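Local structure of putative hydroxymethylglutaryl-CoA synthase (Streptococcus mutans, 3SQZ) at residues A79-A93 with T165-Y177. The protein binds coenzyme A and probably acts as a hydroxymethylglutaryl-CoA synthase, an acyltransferase of the thiolase fold. Sequence-based numbering, arbitrary orientation.
Sequences APITDDVVTLAAGSA and TRVLVLASDIAKY. With COA (coenzyme A), chain D.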
ATOM      1  N   ALA A  79      11.208  -0.317  -9.498  1.00 10.02           N
ATOM      2  CA  ALA A  79      11.715   1.015  -9.183  1.00 10.40           C
ATOM      3  C   ALA A  79      13.226   1.078  -9.373  1.00 10.54           C
ATOM      4  O   ALA A  79      13.943   0.198  -8.902  1.00 11.23           O
ATOM      5  CB  ALA A  79      11.373   1.386  -7.752  1.00 11.31           C
ATOM      6  N   PRO A  80      13.717   2.126 -10.052  1.00 10.22           N
ATOM      7  CA  PRO A  80      15.157   2.369 -10.126  1.00 10.90           C
ATOM      8  C   PRO A  80      15.636   2.971  -8.809  1.00 10.50           C
ATOM      9  O   PRO A  80      14.832   3.370  -7.969  1.00 10.74           O
ATOM     10  CB  PRO A  80      15.261   3.413 -11.233  1.00 11.60           C
ATOM     11  CG  PRO A  80      14.014   4.226 -11.052  1.00 11.64           C
ATOM     12  CD  PRO A  80      12.945   3.234 -10.640  1.00 10.74           C
ATOM     13  N   ILE A  81      16.952   3.061  -8.653  1.00 11.39           N
ATOM     14  CA  ILE A  81      17.548   3.538  -7.418  1.00 11.72           C
ATOM     15  C   ILE A  81      17.121   4.970  -7.076  1.00 11.22           C
ATOM     16  O   ILE A  81      17.137   5.369  -5.915  1.00 12.66           O
ATOM     17  CB  ILE A  81      19.092   3.419  -7.488  1.00 13.23           C
ATOM     18  CG1 ILE A  81      19.714   3.603  -6.104  1.00 14.80           C
ATOM     19  CG2 ILE A  81      19.688   4.387  -8.517  1.00 13.53           C
ATOM     20  CD1 ILE A  81      21.156   3.137  -6.021  1.00 15.71           C
ATOM     21  N   THR A  82      16.720   5.739  -8.084  1.00 11.28           N
ATOM     22  CA  THR A  82      16.381   7.142  -7.880  1.00 11.50           C
ATOM     23  C   THR A  82      14.903   7.369  -7.530  1.00 10.56           C
ATOM     24  O   THR A  82      14.481   8.507  -7.329  1.00 11.13           O
ATOM     25  CB  THR A  82      16.748   7.966  -9.112  1.00 12.15           C
ATOM     26  OG1 THR A  82      16.081   7.394 -10.239  1.00 12.04           O
ATOM     27  CG2 THR A  82      18.254   7.941  -9.358  1.00 13.35           C
ATOM     28  N   ASP A  83      14.123   6.291  -7.443  1.00 10.40           N
ATOM     29  CA  ASP A  83      12.709   6.386  -7.068  1.00 10.51           C
ATOM     30  C   ASP A  83      12.530   5.481  -5.850  1.00 10.42           C
ATOM     31  O   ASP A  83      12.470   4.257  -5.984  1.00 12.13           O
ATOM     32  CB  ASP A  83      11.831   5.911  -8.235  1.00 11.25           C
ATOM     33  CG  ASP A  83      10.478   6.636  -8.330  1.00 11.41           C
ATOM     34  OD1 ASP A  83      10.089   7.391  -7.409  1.00 11.68           O
ATOM     35  OD2 ASP A  83       9.785   6.428  -9.353  1.00 12.35           O
ATOM     36  N   ASP A  84      12.467   6.081  -4.663  1.00  9.84           N
ATOM     37  CA  ASP A  84      12.481   5.326  -3.412  1.00  9.85           C
ATOM     38  C   ASP A  84      11.231   5.598  -2.585  1.00  9.41           C
ATOM     39  O   ASP A  84      10.255   6.171  -3.081  1.00  9.57           O
ATOM     40  CB  ASP A  84      13.757   5.629  -2.610  1.00 10.23           C
ATOM     41  CG  ASP A  84      13.798   7.040  -2.066  1.00  9.75           C
ATOM     42  OD1 ASP A  84      12.844   7.818  -2.266  1.00 10.29           O
ATOM     43  OD2 ASP A  84      14.812   7.358  -1.402  1.00 11.33           O
ATOM     44  N   VAL A  85      11.252   5.181  -1.320  1.00  9.79           N
ATOM     45  CA  VAL A  85      10.095   5.372  -0.457  1.00 10.04           C
ATOM     46  C   VAL A  85       9.658   6.839  -0.394  1.00  9.13           C
ATOM     47  O   VAL A  85       8.465   7.150  -0.393  1.00  9.50           O
ATOM     48  CB  VAL A  85      10.379   4.821   0.979  1.00 11.30           C
ATOM     49  CG1 VAL A  85      11.577   5.526   1.640  1.00 12.33           C
ATOM     50  CG2 VAL A  85       9.137   4.922   1.859  1.00 11.85           C
ATOM     51  N   VAL A  86      10.631   7.738  -0.327  1.00  9.11           N
ATOM     52  CA  VAL A  86      10.353   9.162  -0.197  1.00  9.54           C
ATOM     53  C   VAL A  86       9.742   9.743  -1.460  1.00  9.13           C
ATOM     54  O   VAL A  86       8.745  10.471  -1.403  1.00  9.57           O
ATOM     55  CB  VAL A  86      11.641   9.933   0.163  1.00  9.65           C
ATOM     56  CG1 VAL A  86      11.454  11.430   0.003  1.00 10.11           C
ATOM     57  CG2 VAL A  86      12.074   9.593   1.576  1.00 11.14           C
ATOM     58  N   THR A  87      10.341   9.442  -2.605  1.00  9.46           N
ATOM     59  CA  THR A  87       9.852  10.028  -3.846  1.00  9.74           C
ATOM     60  C   THR A  87       8.486   9.477  -4.231  1.00  8.83           C
ATOM     61  O   THR A  87       7.630  10.222  -4.703  1.00  9.50           O
ATOM     62  CB  THR A  87      10.857   9.865  -4.986  1.00 10.01           C
ATOM     63  OG1 THR A  87      11.121   8.479  -5.182  1.00 10.42           O
ATOM     64  CG2 THR A  87      12.157  10.568  -4.640  1.00 11.20           C
ATOM     65  N   LEU A  88       8.274   8.179  -4.026  1.00  9.18           N
ATOM     66  CA  LEU A  88       6.959   7.604  -4.293  1.00  9.15           C
ATOM     67  C   LEU A  88       5.918   8.212  -3.354  1.00  8.93           C
ATOM     68  O   LEU A  88       4.809   8.547  -3.786  1.00  9.51           O
ATOM     69  CB  LEU A  88       6.990   6.080  -4.174  1.00  9.65           C
ATOM     70  CG  LEU A  88       7.810   5.355  -5.245  1.00 10.85           C
ATOM     71  CD1 LEU A  88       7.953   3.893  -4.877  1.00 12.77           C
ATOM     72  CD2 LEU A  88       7.200   5.520  -6.637  1.00 12.74           C
ATOM     73  N   ALA A  89       6.272   8.365  -2.077  1.00  9.22           N
ATOM     74  CA  ALA A  89       5.346   8.939  -1.102  1.00  9.49           C
ATOM     75  C   ALA A  89       4.983  10.376  -1.490  1.00  9.67           C
ATOM     76  O   ALA A  89       3.803  10.749  -1.516  1.00 10.23           O
ATOM     77  CB  ALA A  89       5.935   8.889   0.295  1.00 10.43           C
ATOM     78  N   ALA A  90       5.988  11.180  -1.832  1.00 10.00           N
ATOM     79  CA  ALA A  90       5.735  12.560  -2.219  1.00 10.59           C
ATOM     80  C   ALA A  90       4.896  12.620  -3.494  1.00 10.10           C
ATOM     81  O   ALA A  90       4.010  13.462  -3.613  1.00 10.82           O
ATOM     82  CB  ALA A  90       7.045  13.314  -2.392  1.00 11.20           C
ATOM     83  N   GLY A  91       5.177  11.741  -4.456  1.00 10.05           N
ATOM     84  CA  GLY A  91       4.389  11.681  -5.675  1.00  9.99           C
ATOM     85  C   GLY A  91       2.930  11.372  -5.390  1.00  9.89           C
ATOM     86  O   GLY A  91       2.028  11.991  -5.961  1.00 11.02           O
ATOM     87  N   SER A  92       2.678  10.419  -4.498  1.00  9.52           N
ATOM     88  CA  SER A  92       1.298  10.032  -4.225  1.00 10.04           C
ATOM     89  C   SER A  92       0.529  11.178  -3.567  1.00  9.92           C
ATOM     90  O   SER A  92      -0.646  11.385  -3.850  1.00 11.62           O
ATOM     91  CB  SER A  92       1.228   8.731  -3.407  1.00 10.35           C
ATOM     92  OG  SER A  92       1.734   8.867  -2.086  1.00  9.98           O
ATOM     93  N   ALA A  93       1.195  11.939  -2.707  1.00 10.83           N
ATOM     94  CA  ALA A  93       0.558  13.090  -2.085  1.00 11.67           C
ATOM     95  C   ALA A  93       0.348  14.223  -3.098  1.00 10.63           C
ATOM     96  O   ALA A  93      -0.658  14.932  -3.064  1.00 11.13           O
ATOM     97  CB  ALA A  93       1.386  13.572  -0.920  1.00 13.05           C
ATOM     98  N   THR A 165      -8.256  20.405  11.645  1.00 13.21           N
ATOM     99  CA  THR A 165      -6.978  19.972  11.097  1.00 13.15           C
ATOM    100  C   THR A 165      -7.149  18.848  10.086  1.00 11.86           C
ATOM    101  O   THR A 165      -8.223  18.246   9.969  1.00 12.73           O
ATOM    102  CB  THR A 165      -5.998  19.503  12.208  1.00 14.37           C
ATOM    103  OG1 THR A 165      -6.450  18.260  12.763  1.00 14.47           O
ATOM    104  CG2 THR A 165      -5.879  20.543  13.315  1.00 15.80           C
ATOM    105  N   ARG A 166      -6.071  18.575   9.364  1.00 11.42           N
ATOM    106  CA  ARG A 166      -6.041  17.488   8.390  1.00 11.18           C
ATOM    107  C   ARG A 166      -4.768  16.694   8.607  1.00 10.15           C
ATOM    108  O   ARG A 166      -3.772  17.220   9.130  1.00 10.81           O
ATOM    109  CB  ARG A 166      -6.110  18.032   6.956  1.00 11.51           C
ATOM    110  CG  ARG A 166      -7.318  18.915   6.744  1.00 12.53           C
ATOM    111  CD  ARG A 166      -7.446  19.496   5.344  1.00 13.16           C
ATOM    112  NE  ARG A 166      -8.564  20.431   5.360  1.00 14.43           N
ATOM    113  CZ  ARG A 166      -8.974  21.165   4.336  1.00 15.11           C
ATOM    114  NH1 ARG A 166     -10.004  21.980   4.497  1.00 16.41           N
ATOM    115  NH2 ARG A 166      -8.365  21.096   3.164  1.00 15.10           N
ATOM    116  N   VAL A 167      -4.792  15.423   8.220  1.00 10.22           N
ATOM    117  CA  VAL A 167      -3.625  14.570   8.400  1.00  9.88           C
ATOM    118  C   VAL A 167      -3.318  13.870   7.089  1.00  9.29           C
ATOM    119  O   VAL A 167      -4.227  13.419   6.389  1.00 10.44           O
ATOM    120  CB  VAL A 167      -3.855  13.515   9.515  1.00 10.18           C
ATOM    121  CG1 VAL A 167      -2.658  12.584   9.638  1.00 10.46           C
ATOM    122  CG2 VAL A 167      -4.150  14.205  10.836  1.00 11.17           C
ATOM    123  N   LEU A 168      -2.035  13.785   6.760  1.00  9.16           N
ATOM    124  CA  LEU A 168      -1.591  13.082   5.571  1.00  9.42           C
ATOM    125  C   LEU A 168      -0.938  11.772   5.988  1.00  8.81           C
ATOM    126  O   LEU A 168       0.054  11.774   6.731  1.00  9.47           O
ATOM    127  CB  LEU A 168      -0.589  13.944   4.820  1.00  9.58           C
ATOM    128  CG  LEU A 168       0.016  13.326   3.560  1.00 10.11           C
ATOM    129  CD1 LEU A 168      -1.064  13.031   2.521  1.00 10.89           C
ATOM    130  CD2 LEU A 168       1.096  14.233   3.009  1.00 11.13           C
ATOM    131  N   VAL A 169      -1.507  10.660   5.525  1.00  9.15           N
ATOM    132  CA  VAL A 169      -0.958   9.337   5.750  1.00  9.36           C
ATOM    133  C   VAL A 169      -0.386   8.815   4.444  1.00  9.17           C
ATOM    134  O   VAL A 169      -1.067   8.824   3.421  1.00  9.89           O
ATOM    135  CB  VAL A 169      -2.044   8.365   6.270  1.00 10.65           C
ATOM    136  CG1 VAL A 169      -1.517   6.934   6.372  1.00 11.92           C
ATOM    137  CG2 VAL A 169      -2.571   8.849   7.615  1.00 11.94           C
ATOM    138  N   LEU A 170       0.867   8.383   4.474  1.00  9.29           N
ATOM    139  CA  LEU A 170       1.538   7.804   3.317  1.00  9.03           C
ATOM    140  C   LEU A 170       1.866   6.361   3.634  1.00  9.29           C
ATOM    141  O   LEU A 170       2.372   6.065   4.714  1.00 11.23           O
ATOM    142  CB  LEU A 170       2.848   8.535   3.020  1.00 11.00           C
ATOM    143  CG  LEU A 170       2.861  10.026   2.686  1.00 13.12           C
ATOM    144  CD1 LEU A 170       1.758  10.431   1.725  1.00 12.37           C
ATOM    145  CD2 LEU A 170       2.862  10.888   3.928  1.00 15.44           C
ATOM    146  N   ALA A 171       1.585   5.473   2.687  1.00  9.06           N
ATOM    147  CA  ALA A 171       1.926   4.060   2.805  1.00  8.96           C
ATOM    148  C   ALA A 171       2.750   3.726   1.577  1.00  8.99           C
ATOM    149  O   ALA A 171       2.192   3.533   0.487  1.00 11.08           O
ATOM    150  CB  ALA A 171       0.673   3.221   2.844  1.00  9.54           C
ATOM    151  N   SER A 172       4.071   3.687   1.746  1.00  8.88           N
ATOM    152  CA  SER A 172       4.999   3.681   0.622  1.00  9.21           C
ATOM    153  C   SER A 172       6.047   2.603   0.828  1.00  8.51           C
ATOM    154  O   SER A 172       6.621   2.492   1.906  1.00  9.06           O
ATOM    155  CB  SER A 172       5.681   5.038   0.519  1.00  9.18           C
ATOM    156  OG  SER A 172       6.547   5.065  -0.595  1.00  9.35           O
ATOM    157  N   ASP A 173       6.305   1.810  -0.209  1.00  8.88           N
ATOM    158  CA  ASP A 173       7.199   0.665  -0.061  1.00  9.15           C
ATOM    159  C   ASP A 173       7.684   0.166  -1.412  1.00  8.96           C
ATOM    160  O   ASP A 173       7.023   0.347  -2.449  1.00  9.67           O
ATOM    161  CB  ASP A 173       6.494  -0.488   0.668  1.00  9.53           C
ATOM    162  CG  ASP A 173       6.654  -0.425   2.183  1.00  8.68           C
ATOM    163  OD1 ASP A 173       5.623  -0.419   2.890  1.00  9.70           O
ATOM    164  OD2 ASP A 173       7.808  -0.430   2.662  1.00  8.72           O
ATOM    165  N   ILE A 174       8.836  -0.497  -1.367  1.00  9.16           N
ATOM    166  CA  ILE A 174       9.377  -1.218  -2.505  1.00  9.82           C
ATOM    167  C   ILE A 174       9.643  -2.637  -2.028  1.00  9.74           C
ATOM    168  O   ILE A 174      10.494  -2.865  -1.160  1.00 11.08           O
ATOM    169  CB  ILE A 174      10.657  -0.558  -3.027  1.00 11.27           C
ATOM    170  CG1 ILE A 174      10.318   0.827  -3.582  1.00 12.89           C
ATOM    171  CG2 ILE A 174      11.305  -1.422  -4.101  1.00 12.22           C
ATOM    172  CD1 ILE A 174      11.520   1.684  -3.872  1.00 15.13           C
ATOM    173  N   ALA A 175       8.880  -3.581  -2.577  1.00 10.00           N
ATOM    174  CA  ALA A 175       8.995  -4.978  -2.197  1.00  9.78           C
ATOM    175  C   ALA A 175      10.061  -5.630  -3.064  1.00  9.54           C
ATOM    176  O   ALA A 175       9.895  -5.782  -4.274  1.00  9.99           O
ATOM    177  CB  ALA A 175       7.662  -5.679  -2.332  1.00 11.13           C
ATOM    178  N   LYS A 176      11.165  -5.997  -2.421  1.00 10.21           N
ATOM    179  CA  LYS A 176      12.373  -6.448  -3.092  1.00 10.85           C
ATOM    180  C   LYS A 176      12.848  -7.703  -2.369  1.00 10.32           C
ATOM    181  O   LYS A 176      13.219  -7.636  -1.189  1.00 11.22           O
ATOM    182  CB  LYS A 176      13.409  -5.318  -3.024  1.00 12.47           C
ATOM    183  CG  LYS A 176      14.719  -5.583  -3.724  1.00 12.81           C
ATOM    184  CD  LYS A 176      15.619  -4.346  -3.733  1.00 13.83           C
ATOM    185  CE  LYS A 176      15.001  -3.216  -4.547  1.00 13.93           C
ATOM    186  NZ  LYS A 176      15.873  -2.005  -4.600  1.00 13.82           N
ATOM    187  N   TYR A 177      12.831  -8.844  -3.059  1.00 11.15           N
ATOM    188  CA  TYR A 177      13.081 -10.132  -2.418  1.00 11.95           C
ATOM    189  C   TYR A 177      14.384 -10.785  -2.854  1.00 12.35           C
ATOM    190  O   TYR A 177      14.962 -11.562  -2.097  1.00 13.01           O
ATOM    191  CB  TYR A 177      11.940 -11.107  -2.675  1.00 12.35           C
ATOM    192  CG  TYR A 177      10.653 -10.838  -1.933  1.00 11.91           C
ATOM    193  CD1 TYR A 177      10.300 -11.591  -0.817  1.00 12.65           C
ATOM    194  CD2 TYR A 177       9.769  -9.868  -2.371  1.00 12.45           C
ATOM    195  CE1 TYR A 177       9.101 -11.376  -0.168  1.00 12.37           C
ATOM    196  CE2 TYR A 177       8.577  -9.638  -1.724  1.00 13.00           C
ATOM    197  CZ  TYR A 177       8.241 -10.394  -0.628  1.00 12.52           C
ATOM    198  OH  TYR A 177       7.033 -10.158  -0.004  1.00 14.17           O
TER
HETATM  199  N1A COA D 601      -0.447 -23.603 -12.751  1.00 29.70           N
HETATM  200  C2A COA D 601      -1.223 -23.013 -11.818  1.00 28.91           C
HETATM  201  N3A COA D 601      -0.736 -22.813 -10.538  1.00 28.18           N
HETATM  202  C4A COA D 601       0.527 -23.213 -10.230  1.00 28.01           C
HETATM  203  C5A COA D 601       1.335 -23.825 -11.188  1.00 28.84           C
HETATM  204  C6A COA D 601       0.861 -24.019 -12.431  1.00 29.44           C
HETATM  205  N6A COA D 601       1.682 -24.640 -13.429  1.00 30.16           N
HETATM  206  N7A COA D 601       2.544 -24.122 -10.613  1.00 28.97           N
HETATM  207  C8A COA D 601       2.511 -23.720  -9.339  1.00 28.40           C
HETATM  208  N9A COA D 601       1.225 -23.169  -9.111  1.00 27.21           N
HETATM  209  C1B COA D 601       0.797 -22.478  -7.903  1.00 26.40           C
HETATM  210  C2B COA D 601       0.197 -23.163  -6.644  1.00 25.82           C
HETATM  211  O2B COA D 601      -0.367 -24.390  -6.519  1.00 26.13           O
HETATM  212  C3B COA D 601      -0.093 -21.955  -5.771  1.00 24.61           C
HETATM  213  O3B COA D 601      -1.334 -21.549  -5.344  1.00 23.42           O
HETATM  214  P3B COA D 601      -2.098 -22.268  -4.210  1.00 22.41           P
HETATM  215  O7A COA D 601      -1.458 -21.863  -2.831  1.00 23.47           O
HETATM  216  O8A COA D 601      -3.556 -21.722  -4.324  1.00 23.62           O
HETATM  217  O9A COA D 601      -2.046 -23.759  -4.419  1.00 24.25           O
HETATM  218  C4B COA D 601       1.012 -21.042  -6.142  1.00 24.40           C
HETATM  219  O4B COA D 601       0.944 -21.063  -7.582  1.00 24.25           O
HETATM  220  C5B COA D 601       2.258 -20.826  -5.353  1.00 25.14           C
HETATM  221  O5B COA D 601       2.959 -22.035  -5.471  1.00 25.57           O
HETATM  222  P1A COA D 601       4.344 -22.222  -4.731  1.00 25.08           P
HETATM  223  O1A COA D 601       4.169 -21.965  -3.181  1.00 26.72           O
HETATM  224  O2A COA D 601       4.882 -23.613  -4.999  1.00 26.44           O
HETATM  225  O3A COA D 601       5.309 -21.113  -5.344  1.00 25.60           O
HETATM  226  P2A COA D 601       6.652 -20.610  -4.662  1.00 26.99           P
HETATM  227  O4A COA D 601       7.364 -21.776  -3.881  1.00 29.13           O
HETATM  228  O5A COA D 601       7.573 -20.063  -5.728  1.00 29.47           O
HETATM  229  O6A COA D 601       6.297 -19.447  -3.622  1.00 23.14           O
HETATM  230  CBP COA D 601       5.099 -17.543  -2.704  1.00 21.77           C
HETATM  231  CCP COA D 601       5.186 -18.603  -3.774  1.00 22.95           C
HETATM  232  CDP COA D 601       4.940 -18.206  -1.378  1.00 23.25           C
HETATM  233  CEP COA D 601       3.915 -16.639  -2.951  1.00 21.49           C
HETATM  234  CAP COA D 601       6.372 -16.746  -2.756  1.00 20.32           C
HETATM  235  OAP COA D 601       6.421 -15.925  -3.853  1.00 19.90           O
HETATM  236  C9P COA D 601       6.638 -15.972  -1.480  1.00 20.14           C
HETATM  237  O9P COA D 601       7.033 -16.508  -0.450  1.00 20.57           O
HETATM  238  N8P COA D 601       6.439 -14.514  -1.569  1.00 19.37           N
HETATM  239  C7P COA D 601       6.492 -13.674  -0.388  1.00 19.36           C
HETATM  240  C6P COA D 601       5.297 -13.829   0.528  1.00 20.80           C
HETATM  241  C5P COA D 601       5.293 -12.835   1.690  1.00 19.98           C
HETATM  242  O5P COA D 601       5.911 -11.796   1.629  1.00 18.49           O
HETATM  243  N4P COA D 601       4.464 -13.114   2.832  1.00 20.24           N
HETATM  244  C3P COA D 601       4.357 -12.127   3.916  1.00 19.64           C
HETATM  245  C2P COA D 601       3.035 -11.427   4.060  1.00 21.71           C
HETATM  246  S1P COA D 601       1.601 -12.452   4.012  1.00 24.23           S
HETATM  247  O   HOH W   1      14.998   0.079  -6.277  1.00 23.55           O
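With chi1 at -178°, Ser-172 turns its OG away from its own backbone N and toward the first turn of helix 85-93, where the hydroxyl donates to Val-85 O at 2.8 Å. It arrives in the carbonyl plane, on a lone pair; the same oxygen also accepts the helical bond from Ala-89 N, so two donors grip it. Around this buried bond Val-85 CG2 lies 3.6 Å from Ser-172 OG, and Ala-89 CB rests on Ser-172 CB.

Two residues on, Ile-174 has CG1 beside its backbone N (chi1 -65°) and an extended chain, which carries CD1 against the start of the helix, 3.5 Å from Asp-83 O and against Asp-84 CA and Ala-79 CB. Leu-88 crosses it at about a right angle, its CD1 meeting Ile-174 CG1. Asp-84 and Thr-87 close this helix end as a capping box: Thr-87 N donates to Asp-84 OD1, and Asp-84 N to Thr-87 OG1. Asp-84 OD2 is held by Arg-417 and Tyr-419.

Toward the other end small residues let the helix lie close: Leu-170 fits against Ala-89 and Ala-93, and Ala-93 CB meets Leu-168 CD2 at 4.0 Å. Beyond the contact, Tyr-177 OH donates to coenzyme A O5P (2.6 Å), while Asp-173 OD2 is hydrogen-bonded to Ser-114 OG and to the backbone N of Glu-113, a predicted active-site residue.

Helix and strand run at 139°, their axes 7.4 Å apart. Helix 85-94 lies over strand 166-175 and reaches the adjacent antiparallel strand 188-198, where Ser-92 touches Ala-193, while helix 147-161 packs on Val-167 and Val-169.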